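Local coordinates for protein beta-galactosidase (PDB 4MAD) that probably hydrolyses terminal non-reducing beta-D-galactose residues in beta-D-galactosides, as a glycoside hydrolase of family 35, at residues A[87-95]-A[152-163]; A[527-535]-A[584-592]. All coordinates share one frame; numbering follows the deposited sequence.

Contact 1: A[87-95]-A[152-163]; sequences IVRFIKTAE and LRPLLSSNGGPI
I91 is the main bump of segment 87-95. It fits between L152, L155, P162 and I163 of segment 152-163. Its two branches split the work. I91 CG2 lies anti to the backbone N and drops between L155 and P162, 3.7 Å from P162 CG. CD1, at the end of the other branch, meets the methyl tips of L152 and I163, with I91 CD1 and I163 CD1 4.1 Å apart. I91 stands at about a right angle to both of these side chains.

L155 is the answering bump. Its CD1 enters the hollow between V88 and I91, and L155 CD1 is 4.1 Å from V88 CG1. The other methyl turns to the aliphatic stem of K92, where L155 CD2 is 3.9 Å from K92 CG. I87 closes the far end with a looser touch on L152.

E95 crosses the P162 ring at about a right angle. E95 CB lies 3.9 Å from P162 CG. The extended chain carries the carboxylate across the ring to its CD corner, with E95 OE2 3.7 Å from P162 CD. The contact is one of shape, without hydrogen bonds between the segments.

Helix 87-97 precedes barrel strand 100-104, and segment 152-163 leads from helix 135-152 into strand 163-167. The contact packs the helix before one strand of the TIM barrel against the connection into the neighbouring strand. P162 and A94 both touch V101 of strand 100-104. On another side of the helix, F90 packs edge-to-face on W48 of helix 48-58.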
loop_
_atom_site.group_PDB
_atom_site.type_symbol
_atom_site.label_atom_id
_atom_site.label_comp_id
_atom_site.label_asym_id
_atom_site.label_seq_id
_atom_site.Cartn_x
_atom_site.Cartn_y
_atom_site.Cartn_z
ATOM N N ILE A 87 12.812 1.612 9.681
ATOM C CA ILE A 87 12.215 2.845 10.100
ATOM C C ILE A 87 13.168 3.662 10.933
ATOM O O ILE A 87 13.219 4.849 10.819
ATOM C CB ILE A 87 10.880 2.599 10.766
ATOM C CG1 ILE A 87 10.137 3.884 10.958
ATOM C CG2 ILE A 87 11.034 1.871 12.029
ATOM C CD1 ILE A 87 8.867 3.673 11.601
ATOM N N VAL A 88 14.005 3.001 11.693
ATOM C CA VAL A 88 14.972 3.763 12.426
ATOM C C VAL A 88 15.906 4.606 11.507
ATOM O O VAL A 88 16.116 5.758 11.735
ATOM C CB VAL A 88 15.727 2.864 13.362
ATOM C CG1 VAL A 88 16.846 3.569 14.022
ATOM C CG2 VAL A 88 14.806 2.336 14.395
ATOM N N ARG A 89 16.402 4.026 10.445
ATOM C CA ARG A 89 17.245 4.724 9.520
ATOM C C ARG A 89 16.483 5.875 8.891
ATOM O O ARG A 89 17.002 6.924 8.744
ATOM C CB ARG A 89 17.717 3.762 8.466
ATOM C CG ARG A 89 18.599 4.387 7.393
ATOM C CD ARG A 89 18.904 3.425 6.268
ATOM N NE ARG A 89 19.484 4.109 5.129
ATOM C CZ ARG A 89 19.911 3.521 4.041
ATOM N NH1 ARG A 89 19.819 2.222 3.910
ATOM N NH2 ARG A 89 20.446 4.257 3.085
ATOM N N PHE A 90 15.230 5.640 8.552
ATOM C CA PHE A 90 14.479 6.665 7.884
ATOM C C PHE A 90 14.344 7.864 8.789
ATOM O O PHE A 90 14.618 8.960 8.403
ATOM C CB PHE A 90 13.106 6.129 7.499
ATOM C CG PHE A 90 12.157 7.190 7.015
ATOM C CD1 PHE A 90 12.233 7.673 5.765
ATOM C CD2 PHE A 90 11.181 7.679 7.815
ATOM C CE1 PHE A 90 11.395 8.619 5.336
ATOM C CE2 PHE A 90 10.345 8.633 7.375
ATOM C CZ PHE A 90 10.447 9.086 6.159
ATOM N N ILE A 91 13.946 7.599 10.024
ATOM C CA ILE A 91 13.794 8.662 10.976
ATOM C C ILE A 91 15.105 9.426 11.316
ATOM O O ILE A 91 15.124 10.603 11.366
ATOM C CB ILE A 91 13.114 8.162 12.244
ATOM C CG1 ILE A 91 11.707 7.655 11.895
ATOM C CG2 ILE A 91 13.109 9.236 13.298
ATOM C CD1 ILE A 91 10.955 7.191 13.032
ATOM N N LYS A 92 16.183 8.712 11.464
ATOM C CA LYS A 92 17.489 9.343 11.618
ATOM C C LYS A 92 17.836 10.188 10.413
ATOM O O LYS A 92 18.473 11.156 10.543
ATOM C CB LYS A 92 18.562 8.325 11.846
ATOM C CG LYS A 92 18.569 7.808 13.216
ATOM C CD LYS A 92 19.497 6.645 13.328
ATOM C CE LYS A 92 19.782 6.346 14.728
ATOM N NZ LYS A 92 20.890 5.428 14.794
ATOM N N THR A 93 17.396 9.786 9.242
ATOM C CA THR A 93 17.630 10.573 8.066
ATOM C C THR A 93 16.914 11.924 8.124
ATOM O O THR A 93 17.448 12.927 7.749
ATOM C CB THR A 93 17.359 9.817 6.776
ATOM O OG1 THR A 93 18.047 8.580 6.802
ATOM C CG2 THR A 93 17.794 10.616 5.565
ATOM N N ALA A 94 15.690 11.899 8.615
ATOM C CA ALA A 94 14.885 13.101 8.772
ATOM C C ALA A 94 15.589 14.025 9.762
ATOM O O ALA A 94 15.791 15.172 9.521
ATOM C CB ALA A 94 13.520 12.754 9.253
ATOM N N GLU A 95 16.037 13.445 10.838
ATOM C CA GLU A 95 16.776 14.221 11.799
ATOM C C GLU A 95 18.025 14.849 11.183
ATOM O O GLU A 95 18.265 15.962 11.392
ATOM C CB GLU A 95 17.177 13.364 12.966
ATOM C CG GLU A 95 17.888 14.125 14.021
ATOM C CD GLU A 95 18.282 13.276 15.184
ATOM O OE1 GLU A 95 18.966 12.295 14.952
ATOM O OE2 GLU A 95 17.937 13.596 16.314
ATOM N N LEU A 152 11.699 2.571 18.400
ATOM C CA LEU A 152 11.429 3.977 18.375
ATOM C C LEU A 152 11.922 4.761 19.593
ATOM O O LEU A 152 12.095 5.936 19.529
ATOM C CB LEU A 152 9.959 4.266 18.164
ATOM C CG LEU A 152 9.271 3.715 16.942
ATOM C CD1 LEU A 152 7.830 4.091 16.961
ATOM C CD2 LEU A 152 9.923 4.251 15.725
ATOM N N ARG A 153 12.105 4.107 20.714
ATOM C CA ARG A 153 12.267 4.813 21.952
ATOM C C ARG A 153 13.463 5.799 21.957
ATOM O O ARG A 153 13.326 6.906 22.359
ATOM C CB ARG A 153 12.372 3.825 23.099
ATOM C CG ARG A 153 12.109 4.408 24.420
ATOM C CD ARG A 153 11.833 3.317 25.443
ATOM N NE ARG A 153 10.478 2.822 25.309
ATOM C CZ ARG A 153 10.095 1.554 25.183
ATOM N NH1 ARG A 153 10.932 0.552 25.174
ATOM N NH2 ARG A 153 8.830 1.315 25.038
ATOM N N PRO A 154 14.583 5.398 21.406
ATOM C CA PRO A 154 15.756 6.254 21.351
ATOM C C PRO A 154 15.472 7.484 20.513
ATOM O O PRO A 154 16.218 8.430 20.590
ATOM C CB PRO A 154 16.746 5.407 20.611
ATOM C CG PRO A 154 16.362 4.124 20.830
ATOM C CD PRO A 154 14.894 4.104 20.835
ATOM N N LEU A 155 14.445 7.423 19.682
ATOM C CA LEU A 155 14.150 8.490 18.729
ATOM C C LEU A 155 13.133 9.529 19.172
ATOM O O LEU A 155 12.924 10.515 18.514
ATOM C CB LEU A 155 13.802 7.911 17.369
ATOM C CG LEU A 155 14.851 7.085 16.658
ATOM C CD1 LEU A 155 14.215 6.371 15.545
ATOM C CD2 LEU A 155 16.029 7.936 16.218
ATOM N N LEU A 156 12.559 9.294 20.327
ATOM C CA LEU A 156 11.647 10.206 20.940
ATOM C C LEU A 156 12.309 11.519 21.349
ATOM O O LEU A 156 13.414 11.552 21.776
ATOM C CB LEU A 156 10.940 9.552 22.113
ATOM C CG LEU A 156 10.177 8.277 21.836
ATOM C CD1 LEU A 156 9.846 7.604 23.116
ATOM C CD2 LEU A 156 8.920 8.522 21.031
ATOM N N SER A 157 11.586 12.601 21.223
ATOM C CA SER A 157 12.126 13.870 21.583
ATOM C C SER A 157 12.531 13.883 23.052
ATOM O O SER A 157 13.495 14.482 23.413
ATOM C CB SER A 157 11.178 14.990 21.285
ATOM O OG SER A 157 10.027 14.906 22.040
ATOM N N SER A 158 11.802 13.142 23.864
ATOM C CA SER A 158 12.068 13.029 25.288
ATOM C C SER A 158 13.390 12.332 25.571
ATOM O O SER A 158 13.850 12.299 26.670
ATOM C CB SER A 158 10.913 12.422 26.063
ATOM O OG SER A 158 10.631 11.148 25.660
ATOM N N ASN A 159 13.948 11.738 24.547
ATOM C CA ASN A 159 15.221 11.117 24.589
ATOM C C ASN A 159 16.230 11.784 23.666
ATOM O O ASN A 159 17.251 11.256 23.411
ATOM C CB ASN A 159 15.093 9.638 24.278
ATOM C CG ASN A 159 14.375 8.914 25.336
ATOM O OD1 ASN A 159 14.386 9.318 26.464
ATOM N ND2 ASN A 159 13.709 7.889 24.979
ATOM N N GLY A 160 15.903 12.962 23.188
ATOM C CA GLY A 160 16.762 13.709 22.311
ATOM C C GLY A 160 16.618 13.502 20.821
ATOM O O GLY A 160 17.355 14.063 20.076
ATOM N N GLY A 161 15.657 12.675 20.424
ATOM C CA GLY A 161 15.380 12.334 19.046
ATOM C C GLY A 161 14.374 13.284 18.431
ATOM O O GLY A 161 13.902 14.129 19.102
ATOM N N PRO A 162 14.048 13.088 17.166
ATOM C CA PRO A 162 13.218 14.009 16.414
ATOM C C PRO A 162 11.722 13.793 16.481
ATOM O O PRO A 162 10.996 14.564 15.947
ATOM C CB PRO A 162 13.675 13.749 14.995
ATOM C CG PRO A 162 14.029 12.405 14.971
ATOM C CD PRO A 162 14.561 12.046 16.295
ATOM N N ILE A 163 11.305 12.738 17.125
ATOM C CA ILE A 163 9.892 12.430 17.149
ATOM C C ILE A 163 9.159 13.204 18.220
ATOM O O ILE A 163 9.238 12.881 19.371
ATOM C CB ILE A 163 9.634 10.952 17.480
ATOM C CG1 ILE A 163 10.235 10.006 16.466
ATOM C CG2 ILE A 163 8.205 10.713 17.584
ATOM C CD1 ILE A 163 10.078 8.610 16.802
#

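Contact 2: A[527-535]-A[584-592]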
loop_
_atom_site.group_PDB
_atom_site.type_symbol
_atom_site.label_atom_id
_atom_site.label_comp_id
_atom_site.label_asym_id
_atom_site.label_seq_id
_atom_site.Cartn_x
_atom_site.Cartn_y
_atom_site.Cartn_z
ATOM N N ASP A 527 17.519 5.692 -13.089
ATOM C CA ASP A 527 16.102 5.443 -12.943
ATOM C C ASP A 527 15.507 5.253 -14.306
ATOM O O ASP A 527 15.951 5.784 -15.227
ATOM C CB ASP A 527 15.377 6.593 -12.262
ATOM C CG ASP A 527 15.640 6.696 -10.791
ATOM O OD1 ASP A 527 16.248 5.832 -10.199
ATOM O OD2 ASP A 527 15.227 7.696 -10.253
ATOM N N THR A 528 14.500 4.423 -14.389
ATOM C CA THR A 528 13.880 4.116 -15.646
ATOM C C THR A 528 12.468 3.583 -15.457
ATOM O O THR A 528 12.075 3.352 -14.364
ATOM C CB THR A 528 14.717 3.140 -16.507
ATOM O OG1 THR A 528 14.191 3.043 -17.806
ATOM C CG2 THR A 528 14.736 1.798 -15.897
ATOM N N PHE A 529 11.755 3.419 -16.554
ATOM C CA PHE A 529 10.388 2.963 -16.509
ATOM C C PHE A 529 10.123 1.915 -17.564
ATOM O O PHE A 529 10.539 2.062 -18.657
ATOM C CB PHE A 529 9.435 4.118 -16.681
ATOM C CG PHE A 529 9.730 5.294 -15.785
ATOM C CD1 PHE A 529 9.039 5.492 -14.611
ATOM C CD2 PHE A 529 10.689 6.232 -16.113
ATOM C CE1 PHE A 529 9.293 6.529 -13.823
ATOM C CE2 PHE A 529 10.916 7.282 -15.295
ATOM C CZ PHE A 529 10.228 7.403 -14.143
ATOM N N ILE A 530 9.414 0.868 -17.192
ATOM C CA ILE A 530 9.045 -0.164 -18.115
ATOM C C ILE A 530 7.649 0.059 -18.709
ATOM O O ILE A 530 6.710 0.109 -18.010
ATOM C CB ILE A 530 9.049 -1.563 -17.443
ATOM C CG1 ILE A 530 10.379 -1.863 -16.805
ATOM C CG2 ILE A 530 8.776 -2.593 -18.439
ATOM C CD1 ILE A 530 10.469 -3.221 -16.173
ATOM N N ASP A 531 7.565 0.159 -20.015
ATOM C CA ASP A 531 6.324 0.414 -20.707
ATOM C C ASP A 531 5.626 -0.892 -21.006
ATOM O O ASP A 531 6.116 -1.647 -21.749
ATOM C CB ASP A 531 6.588 1.086 -22.029
ATOM C CG ASP A 531 5.383 1.123 -22.916
ATOM O OD1 ASP A 531 4.271 1.023 -22.466
ATOM O OD2 ASP A 531 5.581 1.252 -24.111
ATOM N N LEU A 532 4.509 -1.114 -20.347
ATOM C CA LEU A 532 3.812 -2.365 -20.383
ATOM C C LEU A 532 2.483 -2.287 -21.098
ATOM O O LEU A 532 1.670 -3.150 -20.953
ATOM C CB LEU A 532 3.586 -2.866 -18.988
ATOM C CG LEU A 532 4.870 -3.292 -18.302
ATOM C CD1 LEU A 532 4.984 -2.935 -16.898
ATOM C CD2 LEU A 532 5.229 -4.695 -18.583
ATOM N N SER A 533 2.345 -1.217 -21.883
ATOM C CA SER A 533 1.120 -0.898 -22.596
ATOM C C SER A 533 0.730 -1.979 -23.589
ATOM O O SER A 533 -0.423 -2.130 -23.901
ATOM C CB SER A 533 1.199 0.455 -23.317
ATOM O OG SER A 533 2.181 0.470 -24.287
ATOM N N GLU A 534 1.721 -2.662 -24.131
ATOM C CA GLU A 534 1.457 -3.770 -25.037
ATOM C C GLU A 534 0.846 -4.999 -24.359
ATOM O O GLU A 534 0.165 -5.738 -24.978
ATOM C CB GLU A 534 2.650 -4.160 -25.899
ATOM C CG GLU A 534 2.276 -5.113 -27.019
ATOM C CD GLU A 534 3.431 -5.646 -27.871
ATOM O OE1 GLU A 534 4.589 -5.565 -27.495
ATOM O OE2 GLU A 534 3.138 -6.173 -28.931
ATOM N N TRP A 535 1.195 -5.208 -23.114
ATOM C CA TRP A 535 0.846 -6.378 -22.346
ATOM C C TRP A 535 -0.536 -6.241 -21.726
ATOM O O TRP A 535 -1.194 -5.275 -21.950
ATOM C CB TRP A 535 1.936 -6.670 -21.322
ATOM C CG TRP A 535 3.234 -7.067 -21.995
ATOM C CD1 TRP A 535 4.134 -6.261 -22.600
ATOM C CD2 TRP A 535 3.745 -8.388 -22.116
ATOM N NE1 TRP A 535 5.112 -6.995 -23.127
ATOM C CE2 TRP A 535 4.929 -8.305 -22.815
ATOM C CE3 TRP A 535 3.294 -9.633 -21.716
ATOM C CZ2 TRP A 535 5.689 -9.408 -23.113
ATOM C CZ3 TRP A 535 4.055 -10.727 -22.010
ATOM C CH2 TRP A 535 5.224 -10.613 -22.717
ATOM N N SER A 584 8.549 -8.803 -26.269
ATOM C CA SER A 584 9.440 -7.840 -25.663
ATOM C C SER A 584 8.756 -6.787 -24.828
ATOM O O SER A 584 7.597 -6.622 -24.868
ATOM C CB SER A 584 10.198 -7.110 -26.757
ATOM O OG SER A 584 9.355 -6.263 -27.434
ATOM N N VAL A 585 9.547 -5.965 -24.028
ATOM C CA VAL A 585 9.172 -4.724 -23.456
ATOM C C VAL A 585 10.263 -3.644 -23.741
ATOM O O VAL A 585 11.343 -3.970 -24.022
ATOM C CB VAL A 585 8.954 -4.839 -21.936
ATOM C CG1 VAL A 585 7.787 -5.767 -21.635
ATOM C CG2 VAL A 585 10.222 -5.325 -21.250
ATOM N N THR A 586 9.859 -2.505 -23.414
ATOM C CA THR A 586 10.763 -1.404 -23.665
ATOM C C THR A 586 10.937 -0.528 -22.444
ATOM O O THR A 586 10.021 -0.329 -21.741
ATOM C CB THR A 586 10.269 -0.475 -24.743
ATOM O OG1 THR A 586 9.624 -1.220 -25.729
ATOM C CG2 THR A 586 11.429 0.167 -25.380
ATOM N N PHE A 587 12.138 -0.049 -22.200
ATOM C CA PHE A 587 12.381 0.743 -21.044
ATOM C C PHE A 587 12.424 2.205 -21.537
ATOM O O PHE A 587 13.090 2.492 -22.454
ATOM C CB PHE A 587 13.689 0.347 -20.377
ATOM C CG PHE A 587 13.620 -0.947 -19.635
ATOM C CD1 PHE A 587 13.663 -0.998 -18.285
ATOM C CD2 PHE A 587 13.495 -2.093 -20.318
ATOM C CE1 PHE A 587 13.557 -2.175 -17.636
ATOM C CE2 PHE A 587 13.396 -3.279 -19.673
ATOM C CZ PHE A 587 13.440 -3.309 -18.334
ATOM N N VAL A 588 11.691 3.086 -20.894
ATOM C CA VAL A 588 11.575 4.469 -21.305
ATOM C C VAL A 588 11.964 5.437 -20.167
ATOM O O VAL A 588 12.148 5.010 -19.070
ATOM C CB VAL A 588 10.168 4.761 -21.807
ATOM C CG1 VAL A 588 9.845 3.866 -22.891
ATOM C CG2 VAL A 588 9.194 4.575 -20.728
ATOM N N ASP A 589 12.112 6.729 -20.471
ATOM C CA ASP A 589 12.607 7.691 -19.517
ATOM C C ASP A 589 11.572 8.597 -18.882
ATOM O O ASP A 589 11.874 9.439 -18.121
ATOM C CB ASP A 589 13.768 8.489 -20.087
ATOM C CG ASP A 589 13.346 9.574 -20.966
ATOM O OD1 ASP A 589 12.231 9.588 -21.417
ATOM O OD2 ASP A 589 14.155 10.438 -21.224
ATOM N N THR A 590 10.326 8.340 -19.203
ATOM C CA THR A 590 9.260 9.030 -18.545
ATOM C C THR A 590 8.066 8.150 -18.375
ATOM O O THR A 590 7.825 7.356 -19.197
ATOM C CB THR A 590 8.882 10.252 -19.316
ATOM O OG1 THR A 590 8.102 11.111 -18.484
ATOM C CG2 THR A 590 8.118 9.868 -20.466
ATOM N N PRO A 591 7.330 8.346 -17.311
ATOM C CA PRO A 591 6.215 7.462 -17.040
ATOM C C PRO A 591 4.948 7.801 -17.796
ATOM O O PRO A 591 4.780 8.878 -18.255
ATOM C CB PRO A 591 5.966 7.677 -15.570
ATOM C CG PRO A 591 6.315 9.069 -15.346
ATOM C CD PRO A 591 7.357 9.437 -16.350
ATOM N N VAL A 592 4.048 6.827 -17.835
ATOM C CA VAL A 592 2.684 7.020 -18.289
ATOM C C VAL A 592 1.767 6.660 -17.124
ATOM O O VAL A 592 1.560 5.535 -16.842
ATOM C CB VAL A 592 2.347 6.193 -19.472
ATOM C CG1 VAL A 592 0.936 6.368 -19.841
ATOM C CG2 VAL A 592 3.201 6.589 -20.609
#
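I530 and F587 form the apolar centre, a non-hydrogen-bonded pair of two antiparallel strands. They lie side by side and point the same way. I530 CG1 comes within 3.3 Å of F587 CE1, a tight approach. T528 CG2 meets the edge of the same ring. V585 continues this side, touching I530 CG2 and L532 CD2.

F529 and V588 are on the other face of the sheet. F529 CG lies anti to the carbonyl carbon (chi1 -49°), which sets the ring under P591. P591 CD makes a CH-pi contact there, 4.3 Å from the F529 ring centroid. V588 O sits at the ring edge.

Strand 584-588 lies between 357-366 and 528-531 in an antiparallel sheet, and 558-561 flanks 528-531 beyond. Segment 527-535 falls in the galactose-binding domain family region.

V588 N gives F529 O a nearly straight bond of 2.7 Å, and F529 N returns a more bent one to V588 O. D531 N bonds to T586 O at 3.0 Å.

At one end, W535 NE1 donates to S584 O at 3.1 Å. The acceptor lies in the indole plane, but the donor stands above the carbonyl plane. S533 N bonds to D531 OD1, an Asx turn, and S533 OG bonds to the same oxygen. At the other end, T528 OG1 is hydrogen-bonded to R354 O.

The chemistry implies a pairing fixed by main-chain bonds. The indole N-H of W535 adds a bond beyond the end of strand 528-531, while T586 N is buried without a partner in the model.

How the contacts relate
Contact 1 and contact 2 share no element. Contact 1 belongs to the family 35 barrel, contact 2 to an antiparallel sheet of the C-terminal part of the chain. Their centres are about 38 Å apart and their nearest atoms about 14 Å. Both are partly buried, with apolar middles and more exposed margins. Contact 1 packs a helix on a loop outside the barrel strands, so methyl groups and a proline ring do the holding. Contact 2 joins neighbouring strands inside a sheet, so main-chain bonds set the register and side chains pack on both faces. Contact 2 also buries the larger surface, 641 against 401 Å². Both lie away from the predicted catalytic residues and the ligand pockets.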